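Local coordinates for protein type III Pentaketide Synthase (PDB 3EUO) that probably acts as an acyltransferase of the chalcone/stilbene synthase family, a fungal type III polyketide synthase that builds pentaketides, at residues Thr46-Ser52 against Tyr324-Gly328; Ala294-Gly298 against Asn329-Ile335; Arg318-Arg323 against Ser337-Leu342. All blocks are in the same frame, centred on the assembly; numbering follows the deposited sequence.

Overall arrangement
All three contacts gather around helices 318-327 and 334-342 in the C-terminal half of the thiolase-like fold. Interaction 1 is partly buried and joins that half to the N-terminal one, largely by hydrogen bonds to backbone carbonyls at the end of helix 318-327. Interaction 2 is buried, its centre about 4 Å from the centre of the chain, and brings together H296 and N329 of the probable catalytic triad through a weak hydrogen bond. Interaction 3, also buried, packs the two helices together, with alanine, valine and leucine between them and a salt-bridge network and further arginine contacts at the edges. Interactions 2 and 3 share helix 334-342 and meet at S320 OG, 2.6 Å from M295 O.

Interaction 1. Residues Thr46-Ser52 against Tyr324-Gly328; sequences TGIDQRS and YINHG
Residues T46-S52 run as a loop into the first residues of strand 51-53 and lie across the C-terminal turn of helix 318-327, so the N-terminal half of this thiolase-like fold meets the C-terminal half. CA atoms approach closest at I48-I325 (4.4 Å), Q50-N326 (5.2 Å) and R51-H327 (4.4 Å). The helix closes with G328 N donating to Y324 O at 3.0 Å, and G328 then turns away at phi 84°. Carbonyls of the last turn find amides of T46-S52: I325 O accepts from D49 N (2.8 Å) and Q50 N (3.3 Å), H327 O from S52 N (3.2 Å). An ST turn, I48 N to T46 OG1 at 3.1 Å, shapes the start, with G47 at phi 85°. The t rotamer of Y324 sends its OH to T46 O (2.7 Å), while I48 CG1 sits over the ring face in a CH-pi contact, 3.8 Å from the centroid. Water bridges S52 OG to N326 O, and H327 ND1 donates to S52 OG at 2.9 Å.

Interaction 2. Residues Ala294-Gly298 against Asn329-Ile335; sequences AMHPG and NSSSATI
Strand 292-295 ends at M295 and the chain passes through an inverse gamma turn centred on P297, where G298 N weakly reaches H296 O at 2.9 Å. Opposite it, N329-A333 turns tightly, with S331 at phi 50° and psi -131°, ahead of T334 and I335 in the helix. CA atoms pair at H296-I335 (5.4 Å) and G298-N329 (5.9 Å). H296 and N329, both with chi1 t, meet in a weak hydrogen bond from H296 NE2 to N329 OD1 at 3.1 Å. The same OD1 accepts S331 N at 2.8 Å, an Asx turn. N329 ND2 gives a weak hydrogen bond to G298 O at 3.0 Å and an ordinary one to OD1, a sulfinate oxygen of C143, here 3-sulfinoalanine. As in chalcone synthases, C143, H296 and N329 probably form the Cys-His-Asn catalytic triad. T334 OG1 donates to S331 O (3.1 Å) and weakly accepts S330 N (2.7 Å), while T334 N also binds S331 O at 3.1 Å. T334 CG2 packs on P297 CD at 3.6 Å, and I335 CD1 lies 3.3 Å from A294 O. Strand 359-366 pairs with A294 and H296, helix 300-310 packs on M295 and P297, and strand 168-175 lies against S331, S332 and A333.

Interaction 3. Residues Arg318-Arg323 against Ser337-Leu342; sequences RASYDR and SVLNRL
Two consecutive helices of the C-terminal half of the thiolase-like fold, 318-327 and 334-342, pack here as a steeply crossed pair beside the central sheet. The axes of 318-323 and 337-342 approach to 8.5 Å, with 117° between their N-to-C directions. Small A319 allows this closeness: its CA lies 5.1 Å from that of L342, and its CB points toward the other helix, 3.5 Å from V338 O, 3.9 Å from V338 CG1 and 3.9 Å from L342 CB. V338 CG2 also packs on R323 CG at 3.9 Å. On one side of this apolar patch a salt-bridge network binds D322, R323 and R341. With D322 in chi1 t and R341 in chi1 t, chi2 p, the carboxylate is held in bidentate fashion: R341 NE to D322 OD2 at 2.7 Å and R341 NH2 to D322 OD1 at 3.1 Å. D322 OD2 takes R323 NH1 as well, at 2.8 Å, placing its negative charge between two arginines, with R323 NH1 and R341 NE 4.2 Å apart. R341 NH1 goes on to D346 and E344. At the other edge, R318 NH2 lies 3.8 Å from L342 CD1, which sits over one guanidinium face, and a water links R318 NH2 to L342 O; R318 NH1 is anchored by D292 and the carbonyl of E315. S337 OG bonds to Y12 OH. R323 NE weakly donates to S337 O (3.1 Å) and OG (2.8 Å), while a water bridges R323 NH2 at 2.7 Å, S337 O at 3.0 Å and N340 ND2 at 2.9 Å.

Interaction 1. Residues Thr46-Ser52 against Tyr324-Gly328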
ATOM      1  N   THR A  46     -24.403  -1.207 -20.870  1.00 15.72           N
ATOM      2  CA  THR A  46     -23.985  -0.938 -19.485  1.00 14.75           C
ATOM      3  C   THR A  46     -24.896   0.016 -18.721  1.00 14.82           C
ATOM      4  O   THR A  46     -24.973  -0.057 -17.489  1.00 14.81           O
ATOM      5  CB  THR A  46     -22.587  -0.310 -19.415  1.00 14.90           C
ATOM      6  OG1 THR A  46     -22.600   0.932 -20.130  1.00 14.51           O
ATOM      7  CG2 THR A  46     -21.519  -1.248 -19.983  1.00 13.24           C
ATOM      8  N   GLY A  47     -25.547   0.926 -19.440  1.00 14.59           N
ATOM      9  CA  GLY A  47     -26.316   2.004 -18.811  1.00 14.93           C
ATOM     10  C   GLY A  47     -25.465   3.216 -18.441  1.00 15.19           C
ATOM     11  O   GLY A  47     -25.951   4.151 -17.782  1.00 15.74           O
ATOM     12  N   ILE A  48     -24.198   3.205 -18.858  1.00 14.42           N
ATOM     13  CA  ILE A  48     -23.302   4.343 -18.629  1.00 14.15           C
ATOM     14  C   ILE A  48     -23.424   5.304 -19.792  1.00 14.74           C
ATOM     15  O   ILE A  48     -23.113   4.960 -20.935  1.00 15.20           O
ATOM     16  CB  ILE A  48     -21.819   3.919 -18.473  1.00 13.92           C
ATOM     17  CG1 ILE A  48     -21.654   2.920 -17.321  1.00 13.89           C
ATOM     18  CG2 ILE A  48     -20.936   5.154 -18.244  1.00 13.73           C
ATOM     19  CD1 ILE A  48     -20.256   2.278 -17.223  1.00 13.61           C
ATOM     20  N   ASP A  49     -23.882   6.510 -19.492  1.00 15.17           N
ATOM     21  CA  ASP A  49     -24.024   7.549 -20.494  1.00 16.16           C
ATOM     22  C   ASP A  49     -22.665   8.144 -20.893  1.00 15.95           C
ATOM     23  O   ASP A  49     -22.382   8.345 -22.079  1.00 16.13           O
ATOM     24  CB  ASP A  49     -24.954   8.647 -19.956  1.00 16.29           C
ATOM     25  CG  ASP A  49     -25.388   9.626 -21.026  1.00 18.34           C
ATOM     26  OD1 ASP A  49     -25.805   9.176 -22.120  1.00 21.58           O
ATOM     27  OD2 ASP A  49     -25.329  10.848 -20.760  1.00 19.65           O
ATOM     28  N   GLN A  50     -21.839   8.439 -19.894  1.00 16.23           N
ATOM     29  CA  GLN A  50     -20.539   9.075 -20.101  1.00 16.44           C
ATOM     30  C   GLN A  50     -19.537   8.606 -19.064  1.00 15.84           C
ATOM     31  O   GLN A  50     -19.899   8.382 -17.913  1.00 15.10           O
ATOM     32  CB  GLN A  50     -20.660  10.595 -20.006  1.00 17.32           C
ATOM     33  CG  GLN A  50     -21.357  11.239 -21.193  1.00 20.58           C
ATOM     34  CD  GLN A  50     -21.116  12.722 -21.262  1.00 25.65           C
ATOM     35  OE1 GLN A  50     -21.330  13.450 -20.286  1.00 27.72           O
ATOM     36  NE2 GLN A  50     -20.668  13.191 -22.422  1.00 27.39           N
ATOM     37  N   ARG A  51     -18.284   8.461 -19.488  1.00 15.34           N
ATOM     38  CA  ARG A  51     -17.186   8.131 -18.579  1.00 14.85           C
ATOM     39  C   ARG A  51     -16.222   9.310 -18.491  1.00 14.67           C
ATOM     40  O   ARG A  51     -15.858   9.909 -19.500  1.00 14.75           O
ATOM     41  CB  ARG A  51     -16.428   6.886 -19.038  1.00 14.75           C
ATOM     42  CG  ARG A  51     -17.211   5.579 -19.000  1.00 14.48           C
ATOM     43  CD  ARG A  51     -16.380   4.417 -19.576  1.00 15.23           C
ATOM     44  NE  ARG A  51     -15.952   4.680 -20.950  1.00 14.86           N
ATOM     45  CZ  ARG A  51     -14.712   4.999 -21.320  1.00 16.50           C
ATOM     46  NH1 ARG A  51     -13.729   5.089 -20.421  1.00 16.17           N
ATOM     47  NH2 ARG A  51     -14.448   5.234 -22.602  1.00 15.55           N
ATOM     48  N   SER A  52     -15.814   9.640 -17.275  1.00 14.86           N
ATOM     49  CA  SER A  52     -14.874  10.726 -17.042  1.00 15.13           C
ATOM     50  C   SER A  52     -13.465  10.276 -17.415  1.00 15.07           C
ATOM     51  O   SER A  52     -13.074   9.157 -17.095  1.00 15.31           O
ATOM     52  CB  SER A  52     -14.929  11.146 -15.578  1.00 15.60           C
ATOM     53  OG  SER A  52     -16.155  11.826 -15.311  1.00 17.86           O
ATOM     54  N   TYR A 324     -22.682   6.456 -11.526  1.00 15.23           N
ATOM     55  CA  TYR A 324     -22.492   5.417 -12.517  1.00 15.05           C
ATOM     56  C   TYR A 324     -22.897   5.877 -13.920  1.00 14.84           C
ATOM     57  O   TYR A 324     -22.136   5.727 -14.881  1.00 14.33           O
ATOM     58  CB  TYR A 324     -23.292   4.184 -12.110  1.00 15.24           C
ATOM     59  CG  TYR A 324     -23.175   3.024 -13.069  1.00 15.78           C
ATOM     60  CD1 TYR A 324     -22.003   2.268 -13.148  1.00 16.46           C
ATOM     61  CD2 TYR A 324     -24.238   2.682 -13.888  1.00 15.76           C
ATOM     62  CE1 TYR A 324     -21.906   1.191 -14.037  1.00 17.08           C
ATOM     63  CE2 TYR A 324     -24.149   1.615 -14.784  1.00 16.51           C
ATOM     64  CZ  TYR A 324     -22.990   0.882 -14.851  1.00 16.19           C
ATOM     65  OH  TYR A 324     -22.920  -0.165 -15.730  1.00 17.05           O
ATOM     66  N   ILE A 325     -24.093   6.454 -14.025  1.00 14.14           N
ATOM     67  CA  ILE A 325     -24.608   6.876 -15.323  1.00 14.41           C
ATOM     68  C   ILE A 325     -23.785   8.010 -15.926  1.00 14.20           C
ATOM     69  O   ILE A 325     -23.474   7.984 -17.118  1.00 14.43           O
ATOM     70  CB  ILE A 325     -26.109   7.268 -15.246  1.00 14.14           C
ATOM     71  CG1 ILE A 325     -26.952   6.035 -14.905  1.00 15.02           C
ATOM     72  CG2 ILE A 325     -26.579   7.877 -16.576  1.00 14.53           C
ATOM     73  CD1 ILE A 325     -28.420   6.336 -14.588  1.00 14.92           C
ATOM     74  N   ASN A 326     -23.425   8.993 -15.104  1.00 14.16           N
ATOM     75  CA  ASN A 326     -22.802  10.203 -15.595  1.00 14.51           C
ATOM     76  C   ASN A 326     -21.276  10.218 -15.602  1.00 14.30           C
ATOM     77  O   ASN A 326     -20.674  11.083 -16.246  1.00 14.17           O
ATOM     78  CB  ASN A 326     -23.357  11.402 -14.824  1.00 15.14           C
ATOM     79  CG  ASN A 326     -24.853  11.543 -15.002  1.00 16.81           C
ATOM     80  OD1 ASN A 326     -25.627  11.296 -14.079  1.00 20.66           O
ATOM     81  ND2 ASN A 326     -25.274  11.896 -16.214  1.00 15.96           N
ATOM     82  N   HIS A 327     -20.656   9.258 -14.912  1.00 13.58           N
ATOM     83  CA  HIS A 327     -19.189   9.235 -14.788  1.00 13.70           C
ATOM     84  C   HIS A 327     -18.550   7.862 -14.952  1.00 13.46           C
ATOM     85  O   HIS A 327     -17.338   7.766 -15.167  1.00 13.79           O
ATOM     86  CB  HIS A 327     -18.754   9.838 -13.446  1.00 13.85           C
ATOM     87  CG  HIS A 327     -19.226  11.242 -13.239  1.00 14.86           C
ATOM     88  ND1 HIS A 327     -18.545  12.335 -13.727  1.00 16.47           N
ATOM     89  CD2 HIS A 327     -20.326  11.728 -12.617  1.00 16.57           C
ATOM     90  CE1 HIS A 327     -19.196  13.437 -13.402  1.00 17.13           C
ATOM     91  NE2 HIS A 327     -20.281  13.096 -12.729  1.00 17.24           N
ATOM     92  N   GLY A 328     -19.342   6.799 -14.835  1.00 13.10           N
ATOM     93  CA  GLY A 328     -18.791   5.447 -14.956  1.00 12.82           C
ATOM     94  C   GLY A 328     -18.201   4.960 -13.641  1.00 13.02           C
ATOM     95  O   GLY A 328     -18.382   5.587 -12.601  1.00 12.87           O
TER
HETATM   96  O   HOH W   1     -21.385  13.479 -17.325  1.00 45.91           O
HETATM   97  O   HOH W   2     -18.190  12.091 -17.435  1.00 21.65           O

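Interaction 2. Residues Ala294-Gly298 against Asn329-Ile335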
ATOM      1  N   ALA A 294     -25.130   3.851  -0.036  1.00 16.45           N
ATOM      2  CA  ALA A 294     -24.048   4.362  -0.858  1.00 16.08           C
ATOM      3  C   ALA A 294     -23.281   3.146  -1.384  1.00 16.13           C
ATOM      4  O   ALA A 294     -22.314   2.693  -0.764  1.00 15.59           O
ATOM      5  CB  ALA A 294     -23.135   5.265  -0.027  1.00 16.44           C
ATOM      6  N   MET A 295     -23.738   2.603  -2.511  1.00 16.07           N
ATOM      7  CA  MET A 295     -23.094   1.440  -3.118  1.00 16.34           C
ATOM      8  C   MET A 295     -22.047   1.870  -4.132  1.00 16.22           C
ATOM      9  O   MET A 295     -22.276   2.810  -4.894  1.00 16.23           O
ATOM     10  CB  MET A 295     -24.137   0.570  -3.828  1.00 16.83           C
ATOM     11  CG  MET A 295     -23.578  -0.701  -4.470  1.00 19.09           C
ATOM     12  SD  MET A 295     -23.202  -2.005  -3.274  1.00 26.15           S
ATOM     13  CE  MET A 295     -24.700  -1.909  -2.286  1.00 18.47           C
ATOM     14  N   HIS A 296     -20.906   1.184  -4.153  1.00 15.89           N
ATOM     15  CA  HIS A 296     -19.965   1.370  -5.247  1.00 16.38           C
ATOM     16  C   HIS A 296     -20.558   0.693  -6.481  1.00 16.32           C
ATOM     17  O   HIS A 296     -20.815  -0.517  -6.460  1.00 16.21           O
ATOM     18  CB  HIS A 296     -18.589   0.774  -4.947  1.00 16.39           C
ATOM     19  CG  HIS A 296     -17.653   0.853  -6.113  1.00 17.87           C
ATOM     20  ND1 HIS A 296     -17.205  -0.259  -6.793  1.00 19.68           N
ATOM     21  CD2 HIS A 296     -17.127   1.923  -6.753  1.00 17.48           C
ATOM     22  CE1 HIS A 296     -16.422   0.122  -7.788  1.00 18.06           C
ATOM     23  NE2 HIS A 296     -16.355   1.442  -7.781  1.00 19.53           N
ATOM     24  N   PRO A 297     -20.784   1.469  -7.554  1.00 16.78           N
ATOM     25  CA  PRO A 297     -21.435   0.911  -8.733  1.00 17.16           C
ATOM     26  C   PRO A 297     -20.422   0.228  -9.653  1.00 17.83           C
ATOM     27  O   PRO A 297     -20.059   0.776 -10.702  1.00 17.63           O
ATOM     28  CB  PRO A 297     -22.058   2.139  -9.387  1.00 16.98           C
ATOM     29  CG  PRO A 297     -21.109   3.270  -9.043  1.00 17.31           C
ATOM     30  CD  PRO A 297     -20.460   2.901  -7.720  1.00 16.71           C
ATOM     31  N   GLY A 298     -19.966  -0.954  -9.240  1.00 18.27           N
ATOM     32  CA  GLY A 298     -18.954  -1.713  -9.979  1.00 19.60           C
ATOM     33  C   GLY A 298     -19.413  -2.089 -11.377  1.00 20.23           C
ATOM     34  O   GLY A 298     -18.604  -2.160 -12.303  1.00 20.88           O
ATOM     35  N   ASN A 329     -17.483   3.843 -13.706  1.00 12.58           N
ATOM     36  CA  ASN A 329     -16.859   3.226 -12.536  1.00 12.67           C
ATOM     37  C   ASN A 329     -15.419   3.727 -12.402  1.00 12.75           C
ATOM     38  O   ASN A 329     -14.543   3.320 -13.164  1.00 12.55           O
ATOM     39  CB  ASN A 329     -16.916   1.691 -12.688  1.00 12.41           C
ATOM     40  CG  ASN A 329     -16.168   0.934 -11.592  1.00 13.66           C
ATOM     41  OD1 ASN A 329     -15.510   1.521 -10.740  1.00 15.52           O
ATOM     42  ND2 ASN A 329     -16.258  -0.395 -11.633  1.00 13.77           N
ATOM     43  N   SER A 330     -15.179   4.606 -11.426  1.00 12.99           N
ATOM     44  CA  SER A 330     -13.849   5.193 -11.221  1.00 13.00           C
ATOM     45  C   SER A 330     -13.047   4.415 -10.174  1.00 13.26           C
ATOM     46  O   SER A 330     -12.220   4.994  -9.464  1.00 12.76           O
ATOM     47  CB  SER A 330     -13.959   6.673 -10.819  1.00 13.29           C
ATOM     48  OG  SER A 330     -14.688   7.414 -11.784  1.00 14.23           O
ATOM     49  N   SER A 331     -13.295   3.104 -10.104  1.00 13.02           N
ATOM     50  CA  SER A 331     -12.625   2.207  -9.157  1.00 13.04           C
ATOM     51  C   SER A 331     -12.685   2.770  -7.723  1.00 12.81           C
ATOM     52  O   SER A 331     -13.755   3.200  -7.283  1.00 12.86           O
ATOM     53  CB  SER A 331     -11.203   1.891  -9.641  1.00 13.04           C
ATOM     54  OG  SER A 331     -10.538   0.997  -8.768  1.00 12.77           O
ATOM     55  N   SER A 332     -11.560   2.807  -7.008  1.00 12.66           N
ATOM     56  CA  SER A 332     -11.563   3.198  -5.592  1.00 12.82           C
ATOM     57  C   SER A 332     -12.059   4.625  -5.313  1.00 12.69           C
ATOM     58  O   SER A 332     -12.456   4.930  -4.187  1.00 12.65           O
ATOM     59  CB  SER A 332     -10.166   3.027  -4.978  1.00 13.17           C
ATOM     60  OG  SER A 332      -9.275   4.008  -5.484  1.00 13.78           O
ATOM     61  N   ALA A 333     -12.022   5.486  -6.333  1.00 12.40           N
ATOM     62  CA  ALA A 333     -12.405   6.898  -6.172  1.00 12.64           C
ATOM     63  C   ALA A 333     -13.920   7.133  -6.194  1.00 12.86           C
ATOM     64  O   ALA A 333     -14.392   8.212  -5.820  1.00 12.45           O
ATOM     65  CB  ALA A 333     -11.715   7.761  -7.234  1.00 12.84           C
ATOM     66  N   THR A 334     -14.685   6.129  -6.616  1.00 12.96           N
ATOM     67  CA  THR A 334     -16.114   6.336  -6.837  1.00 13.73           C
ATOM     68  C   THR A 334     -16.907   6.480  -5.543  1.00 13.41           C
ATOM     69  O   THR A 334     -17.852   7.271  -5.482  1.00 13.34           O
ATOM     70  CB  THR A 334     -16.751   5.209  -7.675  1.00 14.14           C
ATOM     71  OG1 THR A 334     -15.912   4.911  -8.794  1.00 15.26           O
ATOM     72  CG2 THR A 334     -18.126   5.637  -8.185  1.00 14.93           C
ATOM     73  N   ILE A 335     -16.536   5.715  -4.521  1.00 13.36           N
ATOM     74  CA  ILE A 335     -17.349   5.674  -3.306  1.00 13.10           C
ATOM     75  C   ILE A 335     -17.430   7.026  -2.600  1.00 13.05           C
ATOM     76  O   ILE A 335     -18.512   7.409  -2.145  1.00 12.78           O
ATOM     77  CB  ILE A 335     -16.984   4.506  -2.331  1.00 13.37           C
ATOM     78  CG1 ILE A 335     -18.050   4.341  -1.234  1.00 13.90           C
ATOM     79  CG2 ILE A 335     -15.604   4.701  -1.708  1.00 12.63           C
ATOM     80  CD1 ILE A 335     -19.475   4.153  -1.754  1.00 13.86           C
TER

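Interaction 3. Residues Arg318-Arg323 against Ser337-Leu342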
ATOM      1  N   ARG A 318     -29.673   6.212  -5.037  1.00 16.43           N
ATOM      2  CA  ARG A 318     -29.767   7.280  -6.053  1.00 15.85           C
ATOM      3  C   ARG A 318     -28.430   7.944  -6.433  1.00 15.40           C
ATOM      4  O   ARG A 318     -28.194   8.257  -7.605  1.00 15.66           O
ATOM      5  CB  ARG A 318     -30.781   8.346  -5.614  1.00 15.90           C
ATOM      6  CG  ARG A 318     -30.442   9.035  -4.299  1.00 15.36           C
ATOM      7  CD  ARG A 318     -31.661   9.732  -3.730  1.00 14.79           C
ATOM      8  NE  ARG A 318     -31.436  10.231  -2.374  1.00 15.64           N
ATOM      9  CZ  ARG A 318     -31.488   9.481  -1.275  1.00 15.93           C
ATOM     10  NH1 ARG A 318     -31.733   8.177  -1.351  1.00 15.63           N
ATOM     11  NH2 ARG A 318     -31.285  10.039  -0.090  1.00 17.17           N
ATOM     12  N   ALA A 319     -27.571   8.167  -5.443  1.00 15.01           N
ATOM     13  CA  ALA A 319     -26.247   8.752  -5.690  1.00 14.41           C
ATOM     14  C   ALA A 319     -25.307   7.784  -6.428  1.00 14.44           C
ATOM     15  O   ALA A 319     -24.437   8.214  -7.190  1.00 14.24           O
ATOM     16  CB  ALA A 319     -25.629   9.230  -4.382  1.00 14.19           C
ATOM     17  N   SER A 320     -25.496   6.486  -6.202  1.00 14.25           N
ATOM     18  CA  SER A 320     -24.733   5.442  -6.892  1.00 14.29           C
ATOM     19  C   SER A 320     -25.109   5.420  -8.365  1.00 14.69           C
ATOM     20  O   SER A 320     -24.241   5.390  -9.227  1.00 14.91           O
ATOM     21  CB  SER A 320     -24.998   4.080  -6.263  1.00 14.40           C
ATOM     22  OG  SER A 320     -24.560   4.049  -4.916  1.00 14.93           O
ATOM     23  N   TYR A 321     -26.411   5.455  -8.645  1.00 14.87           N
ATOM     24  CA  TYR A 321     -26.901   5.600 -10.016  1.00 15.85           C
ATOM     25  C   TYR A 321     -26.404   6.868 -10.697  1.00 15.90           C
ATOM     26  O   TYR A 321     -26.002   6.825 -11.862  1.00 15.84           O
ATOM     27  CB  TYR A 321     -28.431   5.531 -10.054  1.00 16.49           C
ATOM     28  CG  TYR A 321     -28.931   4.112 -10.164  1.00 17.21           C
ATOM     29  CD1 TYR A 321     -29.434   3.441  -9.052  1.00 17.91           C
ATOM     30  CD2 TYR A 321     -28.880   3.429 -11.380  1.00 17.79           C
ATOM     31  CE1 TYR A 321     -29.887   2.127  -9.151  1.00 18.92           C
ATOM     32  CE2 TYR A 321     -29.329   2.119 -11.493  1.00 19.31           C
ATOM     33  CZ  TYR A 321     -29.831   1.472 -10.373  1.00 19.30           C
ATOM     34  OH  TYR A 321     -30.275   0.173 -10.481  1.00 19.87           O
ATOM     35  N   ASP A 322     -26.442   7.986  -9.977  1.00 15.94           N
ATOM     36  CA  ASP A 322     -26.018   9.272 -10.514  1.00 16.20           C
ATOM     37  C   ASP A 322     -24.557   9.241 -10.956  1.00 16.19           C
ATOM     38  O   ASP A 322     -24.224   9.700 -12.050  1.00 16.32           O
ATOM     39  CB  ASP A 322     -26.224  10.379  -9.475  1.00 16.54           C
ATOM     40  CG  ASP A 322     -25.837  11.742 -10.000  1.00 17.30           C
ATOM     41  OD1 ASP A 322     -26.707  12.413 -10.591  1.00 19.15           O
ATOM     42  OD2 ASP A 322     -24.666  12.148  -9.818  1.00 17.87           O
ATOM     43  N   ARG A 323     -23.697   8.709 -10.092  1.00 16.15           N
ATOM     44  CA  ARG A 323     -22.269   8.556 -10.402  1.00 16.22           C
ATOM     45  C   ARG A 323     -22.037   7.611 -11.579  1.00 15.57           C
ATOM     46  O   ARG A 323     -21.316   7.934 -12.522  1.00 15.65           O
ATOM     47  CB  ARG A 323     -21.516   8.050  -9.170  1.00 16.92           C
ATOM     48  CG  ARG A 323     -20.761   9.131  -8.425  1.00 19.03           C
ATOM     49  CD  ARG A 323     -21.679  10.198  -7.856  1.00 23.70           C
ATOM     50  NE  ARG A 323     -20.933  11.446  -7.740  1.00 29.94           N
ATOM     51  CZ  ARG A 323     -21.018  12.462  -8.591  1.00 30.19           C
ATOM     52  NH1 ARG A 323     -21.852  12.419  -9.623  1.00 31.78           N
ATOM     53  NH2 ARG A 323     -20.275  13.534  -8.391  1.00 32.77           N
ATOM     54  N   SER A 337     -17.089   9.852  -4.067  1.00 13.58           N
ATOM     55  CA  SER A 337     -17.876  10.628  -5.017  1.00 13.86           C
ATOM     56  C   SER A 337     -19.372  10.414  -4.777  1.00 13.87           C
ATOM     57  O   SER A 337     -20.143  11.377  -4.767  1.00 13.36           O
ATOM     58  CB  SER A 337     -17.495  10.261  -6.454  1.00 14.51           C
ATOM     59  OG  SER A 337     -18.162  11.091  -7.380  1.00 16.15           O
ATOM     60  N   VAL A 338     -19.759   9.154  -4.572  1.00 13.97           N
ATOM     61  CA  VAL A 338     -21.127   8.798  -4.162  1.00 14.11           C
ATOM     62  C   VAL A 338     -21.540   9.473  -2.834  1.00 14.63           C
ATOM     63  O   VAL A 338     -22.600  10.106  -2.759  1.00 14.93           O
ATOM     64  CB  VAL A 338     -21.311   7.259  -4.101  1.00 14.02           C
ATOM     65  CG1 VAL A 338     -22.672   6.883  -3.510  1.00 13.74           C
ATOM     66  CG2 VAL A 338     -21.137   6.644  -5.501  1.00 14.39           C
ATOM     67  N   LEU A 339     -20.698   9.367  -1.805  1.00 14.89           N
ATOM     68  CA  LEU A 339     -20.996  10.001  -0.514  1.00 14.97           C
ATOM     69  C   LEU A 339     -21.091  11.532  -0.579  1.00 15.18           C
ATOM     70  O   LEU A 339     -21.920  12.145   0.125  1.00 15.10           O
ATOM     71  CB  LEU A 339     -19.991   9.570   0.556  1.00 14.99           C
ATOM     72  CG  LEU A 339     -20.115   8.122   1.025  1.00 15.88           C
ATOM     73  CD1 LEU A 339     -18.882   7.770   1.826  1.00 16.22           C
ATOM     74  CD2 LEU A 339     -21.380   7.916   1.859  1.00 16.97           C
ATOM     75  N   ASN A 340     -20.258  12.142  -1.423  1.00 14.84           N
ATOM     76  CA  ASN A 340     -20.314  13.579  -1.654  1.00 15.48           C
ATOM     77  C   ASN A 340     -21.625  13.962  -2.347  1.00 15.50           C
ATOM     78  O   ASN A 340     -22.309  14.907  -1.948  1.00 15.39           O
ATOM     79  CB  ASN A 340     -19.113  14.026  -2.495  1.00 15.40           C
ATOM     80  CG  ASN A 340     -19.000  15.540  -2.604  1.00 16.98           C
ATOM     81  OD1 ASN A 340     -19.139  16.259  -1.612  1.00 18.35           O
ATOM     82  ND2 ASN A 340     -18.743  16.026  -3.810  1.00 17.04           N
ATOM     83  N   ARG A 341     -21.978  13.209  -3.382  1.00 15.63           N
ATOM     84  CA  ARG A 341     -23.185  13.503  -4.155  1.00 15.98           C
ATOM     85  C   ARG A 341     -24.457  13.263  -3.338  1.00 16.25           C
ATOM     86  O   ARG A 341     -25.433  14.002  -3.479  1.00 16.17           O
ATOM     87  CB  ARG A 341     -23.202  12.681  -5.447  1.00 16.23           C
ATOM     88  CG  ARG A 341     -24.401  12.921  -6.366  1.00 16.83           C
ATOM     89  CD  ARG A 341     -24.277  14.212  -7.168  1.00 18.13           C
ATOM     90  NE  ARG A 341     -25.300  14.273  -8.211  1.00 19.25           N
ATOM     91  CZ  ARG A 341     -26.190  15.251  -8.354  1.00 20.44           C
ATOM     92  NH1 ARG A 341     -26.187  16.292  -7.536  1.00 21.16           N
ATOM     93  NH2 ARG A 341     -27.076  15.193  -9.338  1.00 21.12           N
ATOM     94  N   LEU A 342     -24.439  12.241  -2.484  1.00 16.41           N
ATOM     95  CA  LEU A 342     -25.616  11.869  -1.690  1.00 16.96           C
ATOM     96  C   LEU A 342     -26.153  13.030  -0.863  1.00 17.40           C
ATOM     97  O   LEU A 342     -27.366  13.171  -0.694  1.00 17.39           O
ATOM     98  CB  LEU A 342     -25.304  10.674  -0.779  1.00 17.29           C
ATOM     99  CG  LEU A 342     -26.433  10.092   0.084  1.00 17.23           C
ATOM    100  CD1 LEU A 342     -27.569   9.539  -0.764  1.00 17.16           C
ATOM    101  CD2 LEU A 342     -25.891   9.019   1.018  1.00 16.96           C
TER
HETATM  102  O   HOH W   3     -30.057  12.656  -0.341  1.00 17.45           O
HETATM  103  O   HOH W   4     -19.266  14.012  -5.882  1.00 27.21           O